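Local coordinates for flavoprotein (Thermotoga maritima, PDB 5V8S) that probably works as an electron-transfer oxidoreductase, joining a mu-oxo-diiron centre in a metallo-beta-lactamase-like domain to a flavodoxin-like domain expected to bind FMN, at residues I120-F132 with F156-M168. The protein carries 1 engineered substitution. Residues are numbered along the deposited sequence; the frame is centred on the assembly and turned at random.
Sequences IASNFGKRLLEGF and FVMTPWLHWPDTM. With FEO (mu-oxo-diiron), chain C.
Phe124 and Asp166 bring the two backbones closest, CA to CA 4.7 Å. Here the start of helix 123-133, following strand 118-121, meets the loop between strands 152-158 and 168-172. The two strand pieces belong to the two sheets of the metallo-beta-lactamase fold. A type I turn from Trp164 to Thr167 presents Pro165 and Asp166 to the helix start.

Ser122 is the N-cap. Its OG accepts from Gly125 N at 3.0 Å and donates to Asp166 O at 2.8 Å. With OG between its backbone N and carbonyl carbon (chi1 70°), one hydroxyl serves both helix and loop. Water 1 adds a bridge from Ser122 N to Asp166 O.

Pro165 sets its CB-CG edge on one face of Phe124, with CG over the centre, 3.7 Å from the ring centroid, in a CH-pi contact. The guanidinium of Arg127 lies over the opposite face, toward its rim. Between the sheets, Ile120 CG2 sits over a face of Phe156, off centre, and Met168 CE reaches Ala121 CA.

At the other end, Trp164 CH2 approaches the edge of the Phe132 ring, 3.8 Å from CZ. Trp363 of the second subunit packs edge-to-face on Trp164.

The loop also serves the metal site. His163, after a cis peptide, binds one iron through NE2 at 2.2 Å; His97, Glu99 and Asp180 bind there too. Asp166 is second shell: OD1 bonds His97 ND1, which would orient that ligand, and OD2 bonds Thr98 OG1. Leu128 CD1 packs beside this carboxylate, 3.8 Å from Asp166 OD2.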
loop_
_atom_site.group_PDB
_atom_site.type_symbol
_atom_site.label_atom_id
_atom_site.label_comp_id
_atom_site.label_asym_id
_atom_site.label_seq_id
_atom_site.Cartn_x
_atom_site.Cartn_y
_atom_site.Cartn_z
ATOM N N ILE A 120 -15.271 35.290 -5.115
ATOM C CA ILE A 120 -15.536 34.864 -6.489
ATOM C C ILE A 120 -15.137 33.403 -6.648
ATOM O O ILE A 120 -14.014 33.014 -6.294
ATOM C CB ILE A 120 -14.783 35.747 -7.499
ATOM C CG1 ILE A 120 -15.311 37.173 -7.423
ATOM C CG2 ILE A 120 -14.917 35.182 -8.916
ATOM C CD1 ILE A 120 -14.440 38.158 -8.139
ATOM N N ALA A 121 -16.036 32.603 -7.225
ATOM C CA ALA A 121 -15.755 31.194 -7.467
ATOM C C ALA A 121 -16.597 30.719 -8.643
ATOM O O ALA A 121 -17.502 31.414 -9.103
ATOM C CB ALA A 121 -16.054 30.355 -6.220
ATOM N N SER A 122 -16.317 29.514 -9.110
ATOM C CA SER A 122 -17.179 28.886 -10.099
ATOM C C SER A 122 -18.486 28.420 -9.452
ATOM O O SER A 122 -18.666 28.466 -8.232
ATOM C CB SER A 122 -16.474 27.680 -10.708
ATOM O OG SER A 122 -16.375 26.635 -9.753
ATOM N N ASN A 123 -19.418 27.961 -10.289
ATOM C CA ASN A 123 -20.692 27.472 -9.769
ATOM C C ASN A 123 -20.488 26.323 -8.783
ATOM O O ASN A 123 -21.047 26.315 -7.679
ATOM C CB ASN A 123 -21.586 27.032 -10.925
ATOM C CG ASN A 123 -22.988 26.740 -10.477
ATOM O OD1 ASN A 123 -23.755 27.645 -10.163
ATOM N ND2 ASN A 123 -23.325 25.466 -10.415
ATOM N N PHE A 124 -19.697 25.332 -9.166
ATOM C CA PHE A 124 -19.442 24.241 -8.232
ATOM C C PHE A 124 -18.616 24.720 -7.048
ATOM O O PHE A 124 -18.784 24.228 -5.930
ATOM C CB PHE A 124 -18.715 23.104 -8.938
ATOM C CG PHE A 124 -19.362 21.788 -8.764
ATOM C CD1 PHE A 124 -19.238 21.100 -7.574
ATOM C CD2 PHE A 124 -20.082 21.221 -9.790
ATOM C CE1 PHE A 124 -19.834 19.853 -7.406
ATOM C CE2 PHE A 124 -20.683 19.983 -9.636
ATOM C CZ PHE A 124 -20.555 19.299 -8.441
ATOM N N GLY A 125 -17.720 25.677 -7.270
ATOM C CA GLY A 125 -16.956 26.230 -6.169
ATOM C C GLY A 125 -17.845 26.828 -5.092
ATOM O O GLY A 125 -17.595 26.651 -3.897
ATOM N N LYS A 126 -18.883 27.568 -5.498
ATOM C CA LYS A 126 -19.824 28.102 -4.520
ATOM C C LYS A 126 -20.466 26.981 -3.706
ATOM O O LYS A 126 -20.569 27.069 -2.479
ATOM C CB LYS A 126 -20.876 28.950 -5.238
ATOM C CG LYS A 126 -21.999 29.401 -4.338
ATOM C CD LYS A 126 -22.871 30.428 -5.050
ATOM C CE LYS A 126 -23.906 30.980 -4.105
ATOM N NZ LYS A 126 -24.736 29.886 -3.574
ATOM N N ARG A 127 -20.892 25.912 -4.375
ATOM C CA ARG A 127 -21.513 24.798 -3.663
ATOM C C ARG A 127 -20.557 24.200 -2.642
ATOM O O ARG A 127 -20.963 23.867 -1.520
ATOM C CB ARG A 127 -21.966 23.744 -4.673
ATOM C CG ARG A 127 -23.118 24.230 -5.534
ATOM C CD ARG A 127 -23.204 23.500 -6.866
ATOM N NE ARG A 127 -23.347 22.058 -6.713
ATOM C CZ ARG A 127 -23.511 21.216 -7.732
ATOM N NH1 ARG A 127 -23.562 21.679 -8.977
ATOM N NH2 ARG A 127 -23.628 19.911 -7.507
ATOM N N LEU A 128 -19.277 24.053 -3.008
ATOM C CA LEU A 128 -18.324 23.422 -2.106
ATOM C C LEU A 128 -17.928 24.342 -0.957
ATOM O O LEU A 128 -17.696 23.866 0.158
ATOM C CB LEU A 128 -17.088 22.940 -2.880
ATOM C CG LEU A 128 -17.378 21.789 -3.859
ATOM C CD1 LEU A 128 -16.245 21.573 -4.837
ATOM C CD2 LEU A 128 -17.678 20.496 -3.089
ATOM N N LEU A 129 -17.873 25.657 -1.185
ATOM C CA LEU A 129 -17.560 26.541 -0.066
ATOM C C LEU A 129 -18.651 26.500 0.988
ATOM O O LEU A 129 -18.373 26.626 2.183
ATOM C CB LEU A 129 -17.360 27.978 -0.547
ATOM C CG LEU A 129 -16.077 28.244 -1.325
ATOM C CD1 LEU A 129 -16.093 29.647 -1.926
ATOM C CD2 LEU A 129 -14.859 28.055 -0.425
ATOM N N GLU A 130 -19.893 26.322 0.567
ATOM C CA GLU A 130 -20.972 26.187 1.536
ATOM C C GLU A 130 -20.868 24.857 2.273
ATOM O O GLU A 130 -20.988 24.803 3.498
ATOM C CB GLU A 130 -22.311 26.295 0.825
ATOM C CG GLU A 130 -23.464 26.203 1.797
ATOM C CD GLU A 130 -24.807 26.167 1.104
ATOM O OE1 GLU A 130 -25.475 25.100 1.138
ATOM O OE2 GLU A 130 -25.187 27.201 0.523
ATOM N N GLY A 131 -20.624 23.773 1.543
ATOM C CA GLY A 131 -20.553 22.470 2.191
ATOM C C GLY A 131 -19.369 22.330 3.136
ATOM O O GLY A 131 -19.476 21.703 4.196
ATOM N N PHE A 132 -18.211 22.867 2.754
ATOM C CA PHE A 132 -17.038 22.751 3.618
ATOM C C PHE A 132 -17.121 23.694 4.806
ATOM O O PHE A 132 -16.809 23.308 5.936
ATOM C CB PHE A 132 -15.765 23.107 2.844
ATOM C CG PHE A 132 -15.362 22.113 1.788
ATOM C CD1 PHE A 132 -15.750 20.791 1.833
ATOM C CD2 PHE A 132 -14.577 22.528 0.734
ATOM C CE1 PHE A 132 -15.352 19.905 0.837
ATOM C CE2 PHE A 132 -14.180 21.651 -0.248
ATOM C CZ PHE A 132 -14.565 20.341 -0.199
ATOM N N PHE A 156 -12.258 35.048 -16.190
ATOM C CA PHE A 156 -12.353 33.748 -15.543
ATOM C C PHE A 156 -12.623 32.680 -16.591
ATOM O O PHE A 156 -13.571 32.791 -17.376
ATOM C CB PHE A 156 -13.427 33.774 -14.455
ATOM C CG PHE A 156 -13.151 34.809 -13.419
ATOM C CD1 PHE A 156 -12.268 34.554 -12.399
ATOM C CD2 PHE A 156 -13.685 36.082 -13.537
ATOM C CE1 PHE A 156 -11.956 35.520 -11.470
ATOM C CE2 PHE A 156 -13.385 37.047 -12.610
ATOM C CZ PHE A 156 -12.508 36.768 -11.572
ATOM N N VAL A 157 -11.791 31.648 -16.594
ATOM C CA VAL A 157 -11.876 30.581 -17.574
ATOM C C VAL A 157 -12.082 29.276 -16.814
ATOM O O VAL A 157 -11.218 28.864 -16.028
ATOM C CB VAL A 157 -10.601 30.518 -18.422
ATOM C CG1 VAL A 157 -10.680 29.367 -19.400
ATOM C CG2 VAL A 157 -10.357 31.866 -19.133
ATOM N N MET A 158 -13.210 28.621 -17.058
ATOM C CA MET A 158 -13.466 27.341 -16.403
ATOM C C MET A 158 -12.569 26.268 -17.010
ATOM O O MET A 158 -12.463 26.149 -18.235
ATOM C CB MET A 158 -14.931 26.938 -16.569
ATOM C CG MET A 158 -15.946 27.937 -16.023
ATOM S SD MET A 158 -15.700 28.445 -14.314
ATOM C CE MET A 158 -15.120 30.130 -14.532
ATOM N N THR A 159 -11.910 25.499 -16.158
ATOM C CA THR A 159 -11.081 24.379 -16.595
ATOM C C THR A 159 -11.481 23.165 -15.770
ATOM O O THR A 159 -10.718 22.684 -14.923
ATOM C CB THR A 159 -9.590 24.707 -16.468
ATOM O OG1 THR A 159 -9.259 24.969 -15.098
ATOM C CG2 THR A 159 -9.242 25.935 -17.325
ATOM N N PRO A 160 -12.684 22.636 -16.004
ATOM C CA PRO A 160 -13.226 21.601 -15.111
ATOM C C PRO A 160 -12.391 20.332 -15.107
ATOM O O PRO A 160 -11.746 19.972 -16.092
ATOM C CB PRO A 160 -14.623 21.335 -15.681
ATOM C CG PRO A 160 -14.540 21.768 -17.119
ATOM C CD PRO A 160 -13.564 22.904 -17.156
ATOM N N TRP A 161 -12.398 19.665 -13.956
ATOM C CA TRP A 161 -11.774 18.357 -13.774
ATOM C C TRP A 161 -10.255 18.421 -13.843
ATOM O O TRP A 161 -9.598 17.417 -14.143
ATOM C CB TRP A 161 -12.371 17.310 -14.716
ATOM C CG TRP A 161 -13.831 17.103 -14.424
ATOM C CD1 TRP A 161 -14.903 17.511 -15.178
ATOM C CD2 TRP A 161 -14.380 16.471 -13.262
ATOM N NE1 TRP A 161 -16.082 17.147 -14.561
ATOM C CE2 TRP A 161 -15.788 16.516 -13.383
ATOM C CE3 TRP A 161 -13.817 15.872 -12.131
ATOM C CZ2 TRP A 161 -16.633 15.975 -12.425
ATOM C CZ3 TRP A 161 -14.663 15.318 -11.183
ATOM C CH2 TRP A 161 -16.053 15.382 -11.332
ATOM N N LEU A 162 -9.700 19.583 -13.487
ATOM C CA LEU A 162 -8.271 19.747 -13.246
ATOM C C LEU A 162 -8.005 20.142 -11.795
ATOM O O LEU A 162 -7.318 21.134 -11.545
ATOM C CB LEU A 162 -7.690 20.794 -14.203
ATOM C CG LEU A 162 -7.838 20.467 -15.686
ATOM C CD1 LEU A 162 -7.233 21.557 -16.589
ATOM C CD2 LEU A 162 -7.203 19.111 -15.997
ATOM N N HIS A 163 -8.466 19.357 -10.814
ATOM C CA HIS A 163 -8.891 17.949 -10.935
ATOM C C HIS A 163 -10.290 17.764 -10.332
ATOM O O HIS A 163 -10.729 16.649 -10.130
ATOM C CB HIS A 163 -7.892 17.063 -10.193
ATOM C CG HIS A 163 -7.665 17.507 -8.790
ATOM N ND1 HIS A 163 -8.253 16.904 -7.699
ATOM C CD2 HIS A 163 -7.014 18.594 -8.314
ATOM C CE1 HIS A 163 -7.910 17.559 -6.605
ATOM N NE2 HIS A 163 -7.175 18.600 -6.957
ATOM N N TRP A 164 -10.997 18.862 -10.054
ATOM C CA TRP A 164 -12.350 18.847 -9.504
ATOM C C TRP A 164 -13.285 19.613 -10.424
ATOM O O TRP A 164 -12.833 20.425 -11.235
ATOM C CB TRP A 164 -12.389 19.526 -8.130
ATOM C CG TRP A 164 -11.956 18.680 -6.945
ATOM C CD1 TRP A 164 -11.412 17.416 -6.956
ATOM C CD2 TRP A 164 -12.059 19.059 -5.573
ATOM N NE1 TRP A 164 -11.184 17.001 -5.667
ATOM C CE2 TRP A 164 -11.590 17.981 -4.799
ATOM C CE3 TRP A 164 -12.537 20.194 -4.919
ATOM C CZ2 TRP A 164 -11.554 18.021 -3.413
ATOM C CZ3 TRP A 164 -12.502 20.226 -3.536
ATOM C CH2 TRP A 164 -12.015 19.149 -2.801
ATOM N N PRO A 165 -14.605 19.425 -10.290
ATOM C CA PRO A 165 -15.541 20.162 -11.154
ATOM C C PRO A 165 -15.559 21.656 -10.899
ATOM O O PRO A 165 -16.145 22.397 -11.708
ATOM C CB PRO A 165 -16.901 19.533 -10.826
ATOM C CG PRO A 165 -16.720 18.903 -9.480
ATOM C CD PRO A 165 -15.305 18.432 -9.448
ATOM N N ASP A 166 -14.942 22.125 -9.816
ATOM C CA ASP A 166 -14.965 23.546 -9.492
ATOM C C ASP A 166 -13.813 24.335 -10.098
ATOM O O ASP A 166 -13.794 25.557 -9.960
ATOM C CB ASP A 166 -14.960 23.762 -7.970
ATOM C CG ASP A 166 -13.643 23.365 -7.300
ATOM O OD1 ASP A 166 -12.800 22.697 -7.941
ATOM O OD2 ASP A 166 -13.460 23.736 -6.117
ATOM N N THR A 167 -12.867 23.685 -10.765
ATOM C CA THR A 167 -11.607 24.346 -11.072
ATOM C C THR A 167 -11.761 25.377 -12.181
ATOM O O THR A 167 -12.411 25.136 -13.201
ATOM C CB THR A 167 -10.523 23.313 -11.401
ATOM O OG1 THR A 167 -10.929 22.460 -12.473
ATOM C CG2 THR A 167 -10.310 22.449 -10.252
ATOM N N MET A 168 -11.164 26.541 -11.953
ATOM C CA MET A 168 -11.080 27.601 -12.939
ATOM C C MET A 168 -9.711 28.253 -12.812
ATOM O O MET A 168 -8.963 28.010 -11.863
ATOM C CB MET A 168 -12.186 28.644 -12.718
ATOM C CG MET A 168 -12.054 29.427 -11.441
ATOM S SD MET A 168 -13.284 30.759 -11.385
ATOM C CE MET A 168 -12.702 31.657 -9.963
HETATM FE FE1 FEO C . -6.603 20.226 -5.611
HETATM FE FE2 FEO C . -3.946 22.070 -4.533
HETATM O O FEO C . -5.673 21.336 -4.414
HETATM O O HOH W 1 -13.996 27.942 -7.974
HETATM O O HOH W 2 -4.865 18.932 -5.192
HETATM O O HOH W 3 -3.219 20.001 -5.136
#